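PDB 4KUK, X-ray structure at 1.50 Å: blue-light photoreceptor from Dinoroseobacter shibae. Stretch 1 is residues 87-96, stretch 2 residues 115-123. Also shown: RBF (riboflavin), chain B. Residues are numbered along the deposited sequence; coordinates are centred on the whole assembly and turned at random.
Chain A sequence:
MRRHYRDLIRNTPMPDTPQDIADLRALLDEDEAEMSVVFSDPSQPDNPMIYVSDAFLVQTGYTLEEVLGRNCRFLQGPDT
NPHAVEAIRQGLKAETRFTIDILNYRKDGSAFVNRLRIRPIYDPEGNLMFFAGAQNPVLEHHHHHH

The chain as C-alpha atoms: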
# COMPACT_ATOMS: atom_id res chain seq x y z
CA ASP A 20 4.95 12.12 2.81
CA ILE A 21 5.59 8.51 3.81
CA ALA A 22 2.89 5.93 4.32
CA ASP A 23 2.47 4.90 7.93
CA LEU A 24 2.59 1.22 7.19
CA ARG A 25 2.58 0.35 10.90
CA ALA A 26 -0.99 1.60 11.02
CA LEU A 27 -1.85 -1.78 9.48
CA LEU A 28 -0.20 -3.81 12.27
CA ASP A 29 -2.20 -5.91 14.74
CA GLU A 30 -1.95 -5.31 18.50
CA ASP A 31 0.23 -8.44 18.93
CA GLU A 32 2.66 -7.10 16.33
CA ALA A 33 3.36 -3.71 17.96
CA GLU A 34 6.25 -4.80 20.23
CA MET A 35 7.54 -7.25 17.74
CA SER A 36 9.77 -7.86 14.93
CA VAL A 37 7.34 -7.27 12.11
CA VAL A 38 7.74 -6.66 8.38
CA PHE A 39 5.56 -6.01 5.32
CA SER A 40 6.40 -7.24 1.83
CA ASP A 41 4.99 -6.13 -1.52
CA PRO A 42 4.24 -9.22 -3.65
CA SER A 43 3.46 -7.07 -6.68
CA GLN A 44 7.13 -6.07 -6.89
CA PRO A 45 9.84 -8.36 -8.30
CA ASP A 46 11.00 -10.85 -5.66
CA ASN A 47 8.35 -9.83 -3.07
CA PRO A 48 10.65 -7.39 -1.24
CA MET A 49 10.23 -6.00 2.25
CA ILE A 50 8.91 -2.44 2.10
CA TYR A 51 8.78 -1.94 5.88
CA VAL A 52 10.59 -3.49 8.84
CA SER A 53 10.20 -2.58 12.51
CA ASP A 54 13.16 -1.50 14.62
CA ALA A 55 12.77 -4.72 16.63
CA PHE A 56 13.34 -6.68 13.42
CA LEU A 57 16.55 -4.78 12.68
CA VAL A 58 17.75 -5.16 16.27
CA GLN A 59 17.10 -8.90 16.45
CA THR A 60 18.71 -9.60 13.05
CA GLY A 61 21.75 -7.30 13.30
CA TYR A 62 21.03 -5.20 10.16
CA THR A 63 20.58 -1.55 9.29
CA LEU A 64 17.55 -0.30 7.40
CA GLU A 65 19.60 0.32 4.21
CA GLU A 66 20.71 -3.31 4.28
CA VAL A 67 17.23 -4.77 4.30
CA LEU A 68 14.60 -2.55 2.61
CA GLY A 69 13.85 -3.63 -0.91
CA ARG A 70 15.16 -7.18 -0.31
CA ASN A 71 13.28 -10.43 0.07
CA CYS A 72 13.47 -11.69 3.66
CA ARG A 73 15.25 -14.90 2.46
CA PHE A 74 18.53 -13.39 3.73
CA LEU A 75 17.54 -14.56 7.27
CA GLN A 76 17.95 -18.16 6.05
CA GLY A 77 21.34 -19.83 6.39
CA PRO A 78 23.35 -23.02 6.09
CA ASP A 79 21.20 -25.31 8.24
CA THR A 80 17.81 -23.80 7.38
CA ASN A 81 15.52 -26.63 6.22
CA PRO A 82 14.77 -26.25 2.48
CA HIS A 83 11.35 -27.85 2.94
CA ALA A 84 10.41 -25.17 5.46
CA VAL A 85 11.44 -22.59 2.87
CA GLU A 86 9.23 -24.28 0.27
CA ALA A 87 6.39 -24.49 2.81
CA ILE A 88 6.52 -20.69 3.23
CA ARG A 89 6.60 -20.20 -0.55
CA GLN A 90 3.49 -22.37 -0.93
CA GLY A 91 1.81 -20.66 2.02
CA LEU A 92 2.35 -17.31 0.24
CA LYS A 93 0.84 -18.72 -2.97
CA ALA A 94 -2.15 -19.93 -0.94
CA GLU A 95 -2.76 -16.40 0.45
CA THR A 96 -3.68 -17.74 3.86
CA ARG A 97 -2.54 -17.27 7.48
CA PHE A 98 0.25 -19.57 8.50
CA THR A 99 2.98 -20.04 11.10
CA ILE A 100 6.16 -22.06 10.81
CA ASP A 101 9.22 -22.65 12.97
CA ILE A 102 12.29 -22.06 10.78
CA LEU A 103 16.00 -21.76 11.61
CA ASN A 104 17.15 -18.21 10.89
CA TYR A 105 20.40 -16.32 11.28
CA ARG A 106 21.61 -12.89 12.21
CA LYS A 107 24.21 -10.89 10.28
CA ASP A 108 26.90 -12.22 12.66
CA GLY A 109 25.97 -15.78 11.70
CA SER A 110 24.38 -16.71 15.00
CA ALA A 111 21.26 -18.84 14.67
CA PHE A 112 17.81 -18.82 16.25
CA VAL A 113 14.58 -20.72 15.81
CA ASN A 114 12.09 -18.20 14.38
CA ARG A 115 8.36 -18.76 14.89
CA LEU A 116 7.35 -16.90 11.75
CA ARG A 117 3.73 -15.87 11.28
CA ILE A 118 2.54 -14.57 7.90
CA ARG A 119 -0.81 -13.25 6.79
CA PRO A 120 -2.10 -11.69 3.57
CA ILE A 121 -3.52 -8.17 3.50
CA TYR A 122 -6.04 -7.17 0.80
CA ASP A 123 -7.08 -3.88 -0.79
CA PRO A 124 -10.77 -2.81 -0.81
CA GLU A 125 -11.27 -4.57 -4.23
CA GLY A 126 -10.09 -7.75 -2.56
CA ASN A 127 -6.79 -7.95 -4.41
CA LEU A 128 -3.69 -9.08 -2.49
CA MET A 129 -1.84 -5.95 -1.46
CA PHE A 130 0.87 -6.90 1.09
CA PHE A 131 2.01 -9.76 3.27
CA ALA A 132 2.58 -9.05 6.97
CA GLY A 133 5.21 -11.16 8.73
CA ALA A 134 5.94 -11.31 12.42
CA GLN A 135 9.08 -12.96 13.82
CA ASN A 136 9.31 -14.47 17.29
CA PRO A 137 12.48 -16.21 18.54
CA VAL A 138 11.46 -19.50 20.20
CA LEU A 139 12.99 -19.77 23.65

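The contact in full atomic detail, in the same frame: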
# COMPACT_ATOMS: atom_id res chain seq x y z
N ALA A 87 7.67 -24.64 2.11
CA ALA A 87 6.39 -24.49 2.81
C ALA A 87 5.94 -23.01 2.86
O ALA A 87 4.78 -22.70 2.61
CB ALA A 87 6.44 -25.11 4.23
N ILE A 88 6.86 -22.11 3.20
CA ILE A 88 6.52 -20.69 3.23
C ILE A 88 6.13 -20.22 1.83
O ILE A 88 5.13 -19.51 1.67
CB ILE A 88 7.72 -19.86 3.72
CG1 ILE A 88 8.03 -20.19 5.18
CG2 ILE A 88 7.44 -18.35 3.56
CD1 ILE A 88 9.43 -19.69 5.65
N ARG A 89 6.91 -20.61 0.82
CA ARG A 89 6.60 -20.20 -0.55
C ARG A 89 5.18 -20.63 -0.95
O ARG A 89 4.43 -19.84 -1.52
CB ARG A 89 7.58 -20.82 -1.53
CG ARG A 89 7.56 -20.11 -2.88
CD ARG A 89 8.68 -20.61 -3.77
NE ARG A 89 8.29 -21.91 -4.24
CZ ARG A 89 7.71 -22.13 -5.42
NH1 ARG A 89 7.51 -21.12 -6.26
NH2 ARG A 89 7.36 -23.36 -5.76
N GLN A 90 4.83 -21.87 -0.64
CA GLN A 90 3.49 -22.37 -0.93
C GLN A 90 2.41 -21.66 -0.11
O GLN A 90 1.32 -21.37 -0.61
CB GLN A 90 3.44 -23.90 -0.75
CG GLN A 90 4.25 -24.62 -1.83
CD GLN A 90 3.67 -24.44 -3.21
OE1 GLN A 90 2.45 -24.30 -3.37
NE2 GLN A 90 4.55 -24.41 -4.21
N GLY A 91 2.72 -21.39 1.16
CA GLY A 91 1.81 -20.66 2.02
C GLY A 91 1.51 -19.28 1.43
O GLY A 91 0.35 -18.80 1.50
N LEU A 92 2.55 -18.62 0.90
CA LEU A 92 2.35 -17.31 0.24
C LEU A 92 1.44 -17.46 -0.98
O LEU A 92 0.51 -16.66 -1.18
CB LEU A 92 3.69 -16.70 -0.19
CG LEU A 92 4.63 -16.34 0.98
CD1 LEU A 92 5.96 -15.79 0.45
CD2 LEU A 92 3.97 -15.37 1.94
N LYS A 93 1.69 -18.48 -1.80
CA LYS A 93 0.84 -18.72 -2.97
C LYS A 93 -0.61 -18.97 -2.58
O LYS A 93 -1.53 -18.57 -3.32
CB LYS A 93 1.36 -19.88 -3.82
CG LYS A 93 2.72 -19.57 -4.47
CD LYS A 93 3.17 -20.74 -5.27
CE LYS A 93 4.47 -20.45 -6.00
NZ LYS A 93 4.27 -19.44 -7.07
N ALA A 94 -0.81 -19.64 -1.44
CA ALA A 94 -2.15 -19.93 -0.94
C ALA A 94 -2.90 -18.69 -0.43
O ALA A 94 -4.13 -18.71 -0.31
CB ALA A 94 -2.07 -20.97 0.17
N GLU A 95 -2.16 -17.63 -0.11
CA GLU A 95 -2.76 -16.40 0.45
C GLU A 95 -3.62 -16.74 1.66
O GLU A 95 -4.82 -16.47 1.71
CB GLU A 95 -3.54 -15.63 -0.60
CG GLU A 95 -2.65 -15.20 -1.73
CD GLU A 95 -3.38 -14.41 -2.81
OE1 GLU A 95 -4.51 -13.90 -2.59
OE2 GLU A 95 -2.79 -14.27 -3.91
N THR A 96 -2.98 -17.35 2.64
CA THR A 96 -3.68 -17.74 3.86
C THR A 96 -2.77 -17.47 5.07
O THR A 96 -1.57 -17.25 4.90
CB THR A 96 -4.07 -19.23 3.80
OG1 THR A 96 -4.96 -19.50 4.88
CG2 THR A 96 -2.83 -20.15 3.91
N ARG A 115 9.78 -18.43 15.08
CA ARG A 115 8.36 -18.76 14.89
C ARG A 115 7.79 -17.63 14.04
O ARG A 115 7.53 -16.53 14.55
CB ARG A 115 7.64 -18.85 16.24
CG ARG A 115 6.17 -19.29 16.06
CD ARG A 115 5.67 -20.04 17.29
NE ARG A 115 6.40 -21.29 17.48
CZ ARG A 115 6.38 -21.99 18.61
NH1 ARG A 115 5.62 -21.54 19.62
NH2 ARG A 115 7.09 -23.12 18.73
N LEU A 116 7.66 -17.91 12.75
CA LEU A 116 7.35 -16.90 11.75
C LEU A 116 5.87 -17.01 11.46
O LEU A 116 5.38 -18.10 11.08
CB LEU A 116 8.14 -17.18 10.49
CG LEU A 116 7.78 -16.37 9.23
CD1 LEU A 116 7.99 -14.88 9.47
CD2 LEU A 116 8.62 -16.85 8.02
N ARG A 117 5.15 -15.90 11.60
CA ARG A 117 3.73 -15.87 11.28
C ARG A 117 3.47 -14.90 10.13
O ARG A 117 3.88 -13.72 10.17
CB ARG A 117 2.93 -15.42 12.51
CG ARG A 117 1.43 -15.25 12.26
CD ARG A 117 0.67 -14.96 13.55
NE ARG A 117 1.31 -13.93 14.38
CZ ARG A 117 0.92 -12.66 14.44
NH1 ARG A 117 1.57 -11.80 15.22
NH2 ARG A 117 -0.11 -12.25 13.72
N ILE A 118 2.79 -15.39 9.10
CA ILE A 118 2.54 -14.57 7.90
C ILE A 118 1.05 -14.51 7.65
O ILE A 118 0.32 -15.51 7.84
CB ILE A 118 3.34 -15.10 6.69
CG1 ILE A 118 4.81 -14.70 6.86
CG2 ILE A 118 2.81 -14.53 5.36
CD1 ILE A 118 5.78 -15.46 5.96
N ARG A 119 0.58 -13.35 7.23
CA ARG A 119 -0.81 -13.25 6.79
C ARG A 119 -0.91 -12.31 5.59
O ARG A 119 -0.11 -11.39 5.44
CB ARG A 119 -1.68 -12.73 7.94
CG ARG A 119 -1.29 -11.35 8.39
CD ARG A 119 -1.99 -10.88 9.69
NE ARG A 119 -1.37 -9.65 10.18
CZ ARG A 119 -1.81 -8.43 9.88
NH1 ARG A 119 -2.88 -8.29 9.10
NH2 ARG A 119 -1.19 -7.35 10.36
N PRO A 120 -1.87 -12.56 4.72
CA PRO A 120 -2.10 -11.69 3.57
C PRO A 120 -2.95 -10.49 3.96
O PRO A 120 -3.81 -10.56 4.86
CB PRO A 120 -2.86 -12.60 2.62
CG PRO A 120 -3.71 -13.46 3.52
CD PRO A 120 -2.74 -13.76 4.68
N ILE A 121 -2.71 -9.38 3.28
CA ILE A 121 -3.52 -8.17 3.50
C ILE A 121 -4.05 -7.75 2.14
O ILE A 121 -3.29 -7.70 1.17
CB ILE A 121 -2.69 -7.03 4.17
CG1 ILE A 121 -2.15 -7.50 5.54
CG2 ILE A 121 -3.55 -5.73 4.31
CD1 ILE A 121 -1.16 -6.54 6.15
N TYR A 122 -5.36 -7.46 2.07
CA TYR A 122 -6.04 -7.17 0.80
C TYR A 122 -6.39 -5.70 0.66
O TYR A 122 -6.52 -5.01 1.67
CB TYR A 122 -7.29 -8.05 0.66
CG TYR A 122 -6.93 -9.51 0.61
CD1 TYR A 122 -6.58 -10.11 -0.58
CD2 TYR A 122 -6.89 -10.26 1.77
CE1 TYR A 122 -6.23 -11.45 -0.62
CE2 TYR A 122 -6.54 -11.59 1.75
CZ TYR A 122 -6.21 -12.17 0.56
OH TYR A 122 -5.88 -13.51 0.53
N ASP A 123 -6.52 -5.22 -0.58
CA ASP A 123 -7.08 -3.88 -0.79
C ASP A 123 -8.63 -3.94 -0.79
O ASP A 123 -9.21 -5.03 -0.74
CB ASP A 123 -6.49 -3.23 -2.07
CG ASP A 123 -6.82 -3.98 -3.34
OD1 ASP A 123 -7.84 -4.70 -3.37
OD2 ASP A 123 -6.04 -3.86 -4.33
N1 RBF B . 11.72 -16.12 5.70
C2 RBF B . 12.51 -16.34 6.79
O2 RBF B . 13.32 -17.29 6.72
N3 RBF B . 12.45 -15.60 7.92
C4 RBF B . 11.57 -14.60 8.05
O4 RBF B . 11.47 -13.93 9.09
C4A RBF B . 10.70 -14.31 6.92
N5 RBF B . 9.79 -13.31 6.98
C5A RBF B . 8.93 -13.10 5.94
C6 RBF B . 7.97 -12.09 6.03
C7 RBF B . 7.09 -11.84 4.97
C7M RBF B . 6.05 -10.75 5.05
C8 RBF B . 7.19 -12.68 3.76
C8M RBF B . 6.26 -12.45 2.57
C9 RBF B . 8.14 -13.69 3.67
C9A RBF B . 9.03 -13.92 4.72
N10 RBF B . 10.00 -14.91 4.64
C10 RBF B . 10.81 -15.15 5.74
C1' RBF B . 10.07 -15.86 3.51
C2' RBF B . 10.95 -15.46 2.36
O2' RBF B . 10.85 -14.03 2.19
C3' RBF B . 10.53 -16.23 1.10
O3' RBF B . 9.16 -15.98 0.86
C4' RBF B . 10.71 -17.74 1.29
O4' RBF B . 12.12 -17.97 1.37
C5' RBF B . 10.10 -18.57 0.16
O5' RBF B . 10.51 -18.03 -1.11

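Residues 87-94 continue a helix that begins earlier in the chain, and residues 115-122 belong to a β-strand. The two run in nearly the same direction, with 23° between their N-to-C axes, and their axes approach to 9.0 Å. That spacing leaves room for side chains between the backbones but not for direct backbone pairing along the helix. Successive amide-to-carbonyl bonds hold the helix together, among them G91 N to A87 O at 2.8 Å and L92 N to I88 O at 2.8 Å. E95, the first residue to leave helical phi/psi, has positive phi (52°) in a Schellman motif, with E95 N bonded to L92 O at 3.0 Å. The turn brings the backbone closest to the strand: the CA atoms of E95 and P120 lie 5.7 Å apart, and those of T96 and R119 6.1 Å.

Between helix and strand the contact is apolar. I88, one turn before L92, points toward the strand, and the alternation of the strand directs L116, I118 and P120 back toward the helix, while R119 between them points away. The I88 side chain reaches two of these residues: its CD1 lies 3.8 Å from L116 CD2, and its CG2 lies 4.1 Å from I118 CD1. L92 leaves its backbone sideways, but the end of its side chain comes nearer the strand, placing CD2 3.7 Å from I118 CG2. I118 therefore touches both helix residues. These are van der Waals contacts between branched aliphatic chains, favoured by the removal of hydrocarbon surface from water.

Riboflavin packs against the same cluster. I118 CD1 lies 3.7 Å from its C9 and L116 CD1 3.5 Å from its N5, both on the isoalloxazine ring system. I88 CG2 lies 3.6 Å from C1' of riboflavin and L92 CD1 3.2 Å from its O3', both on the ribityl chain; L92 CD2 also lies 3.8 Å from the ring methyl C8M. The residues that join helix to strand thus also line part of the flavin site of this blue-light photoreceptor.

Beyond the helix end the contact becomes more mixed. The carbonyl of E95 meets the pyrrolidine ring of P120, O to CG 3.7 Å, and that of T96 approaches the same ring, O to CD 3.7 Å. The proline nitrogen has no hydrogen to donate, and the two carbonyls lie against ring carbons. T96 contributes through its backbone, since its side chain points away from the strand.

Y122 closes this end. Its side chain starts sideways, but its end comes nearer the turn, where OH lies 3.4 Å from E95 CB. The hydroxyl donates a weak hydrogen bond to E95 OE1 at 3.4 Å, and this carboxylate oxygen sits at the edge of the aromatic ring, near its plane. This weak bond adds a polar element at the end of a contact whose helix-to-strand part is apolar; the two stretches together bury 338 Å², both sides summed.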